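Local coordinates for protein NAD-dependent aldehyde dehydrogenase (Burkholderia multivorans, PDB 5UJU) that probably catalyses the NAD-dependent oxidation of aldehydes to carboxylic acids, as other members of the aldehyde dehydrogenase family do, at residues E75-E80 with L270-P275. Numbering follows the deposited sequence.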
# COMPACT_ATOMS: atom_id res chain seq x y z
N GLU A 75 -8.20 15.36 34.88
CA GLU A 75 -8.29 16.69 34.32
C GLU A 75 -9.17 16.69 33.07
O GLU A 75 -9.48 15.64 32.51
CB GLU A 75 -6.90 17.23 33.98
CG GLU A 75 -6.38 18.25 34.97
CD GLU A 75 -6.91 19.64 34.67
OE1 GLU A 75 -6.18 20.62 34.96
OE2 GLU A 75 -8.04 19.77 34.17
N THR A 76 -9.59 17.87 32.65
CA THR A 76 -10.36 18.00 31.42
C THR A 76 -9.65 18.91 30.44
O THR A 76 -8.68 19.61 30.76
CB THR A 76 -11.77 18.52 31.69
OG1 THR A 76 -11.69 19.87 32.15
CG2 THR A 76 -12.44 17.65 32.75
N VAL A 77 -10.17 18.91 29.22
CA VAL A 77 -9.56 19.59 28.09
C VAL A 77 -10.67 20.00 27.13
O VAL A 77 -11.73 19.38 27.09
CB VAL A 77 -8.51 18.67 27.41
CG1 VAL A 77 -9.21 17.55 26.66
CG2 VAL A 77 -7.65 19.41 26.49
N GLY A 78 -10.43 21.07 26.37
CA GLY A 78 -11.35 21.42 25.30
C GLY A 78 -11.66 22.90 25.23
O GLY A 78 -12.11 23.49 26.22
N ALA A 79 -11.42 23.51 24.08
CA ALA A 79 -11.68 24.94 23.90
C ALA A 79 -12.40 25.19 22.59
O ALA A 79 -12.12 26.17 21.89
CB ALA A 79 -10.38 25.74 23.94
N GLU A 80 -13.35 24.33 22.24
CA GLU A 80 -14.12 24.54 21.01
C GLU A 80 -14.98 25.80 21.12
O GLU A 80 -15.55 26.10 22.17
CB GLU A 80 -15.03 23.35 20.72
CG GLU A 80 -14.33 22.05 20.40
CD GLU A 80 -15.28 20.87 20.60
OE1 GLU A 80 -15.72 20.66 21.75
OE2 GLU A 80 -15.60 20.17 19.62
N LEU A 270 -10.51 8.29 22.59
CA LEU A 270 -10.57 9.67 22.13
C LEU A 270 -9.49 10.47 22.84
O LEU A 270 -9.49 10.57 24.07
CB LEU A 270 -11.94 10.29 22.43
CG LEU A 270 -12.05 11.74 21.98
CD1 LEU A 270 -12.40 11.80 20.48
CD2 LEU A 270 -13.05 12.54 22.83
N LEU A 271 -8.58 11.06 22.07
CA LEU A 271 -7.53 11.90 22.62
C LEU A 271 -7.89 13.35 22.29
O LEU A 271 -7.48 13.89 21.26
CB LEU A 271 -6.15 11.49 22.06
CG LEU A 271 -4.94 12.32 22.55
CD1 LEU A 271 -4.79 12.17 24.03
CD2 LEU A 271 -3.65 11.93 21.85
N ALA A 272 -8.67 13.97 23.16
CA ALA A 272 -9.01 15.38 23.00
C ALA A 272 -7.84 16.23 23.46
O ALA A 272 -7.12 15.86 24.40
CB ALA A 272 -10.26 15.73 23.81
N THR A 273 -7.63 17.36 22.79
CA THR A 273 -6.49 18.22 23.09
C THR A 273 -6.92 19.68 23.07
O THR A 273 -7.99 20.05 22.56
CB THR A 273 -5.34 18.00 22.10
OG1 THR A 273 -5.77 18.32 20.77
CG2 THR A 273 -4.88 16.56 22.11
N GLU A 274 -6.02 20.53 23.57
CA GLU A 274 -6.12 21.97 23.45
C GLU A 274 -5.28 22.40 22.27
O GLU A 274 -4.40 21.66 21.81
CB GLU A 274 -5.56 22.65 24.72
CG GLU A 274 -6.30 22.39 26.03
CD GLU A 274 -7.53 23.25 26.25
OE1 GLU A 274 -7.52 24.43 25.84
OE2 GLU A 274 -8.49 22.75 26.86
N PRO A 275 -5.52 23.60 21.73
CA PRO A 275 -4.75 24.05 20.56
C PRO A 275 -3.26 24.18 20.85
O PRO A 275 -2.83 24.33 22.00
CB PRO A 275 -5.37 25.42 20.25
CG PRO A 275 -6.75 25.32 20.78
CD PRO A 275 -6.62 24.52 22.04
O HOH W 1 -9.85 22.15 22.10
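Gly-78 and Glu-274 share the one direct hydrogen bond between residues 75-80 and 270-275. The backbone N-H of Gly-78 gives a short, nearly straight bond to Glu-274 OE2 (2.6 Å, 170° at the hydrogen), arriving from above the carboxylate, about 40° out of its plane. Glutamate suits the place because its chain is long enough to cross to the other backbone: CG lies anti to the carbonyl carbon, and a bend at chi2 (-82°) turns CD toward the backbone N of Gly-78. The guanidinium of Arg-91, which hydrogen-bonds the carbonyl of Gly-78, forms a long, weak ion pair with the same OE2. Gly-78 itself adopts a positive phi, a backbone shape that glycine takes readily because it has no CB to collide with the carbonyl oxygen of Val-77.

A second polar link is made by a water, which accepts from Ala-79 N at 2.9 Å and donates to Thr-273 O at 2.8 Å. Thr-273 turns its side chain away, and its OG1 bonds Asp-277 instead.

Strand 76-77 pairs antiparallel with strand 92-93 in a small two-stranded sheet, whereas 270-275 leads from strand 268-270 to helix 278-285. Strand 268-270 lies parallel to 234-238 and is joined to it through helix 245-260, a beta-alpha-beta crossover consistent with the Rossmann-like NAD-binding domain of aldehyde dehydrogenases.

Apolar contact is made mainly by Val-77, whose branches divide the work. CG1 meets Ala-272 CB at 3.5 Å, where a methyl is small enough for close approach, while CG2, anti to the backbone N, packs against Glu-274 CG at 3.3 Å, the two side chains running past one another and pointing opposite ways. Toward the solvent-exposed Pro-275, the small methyl of Ala-79 makes a van der Waals contact with the carboxylate oxygen Glu-274 OE1 (3.7 Å), and the same CB lies loosely against Pro-275 CD, 4.4 Å away.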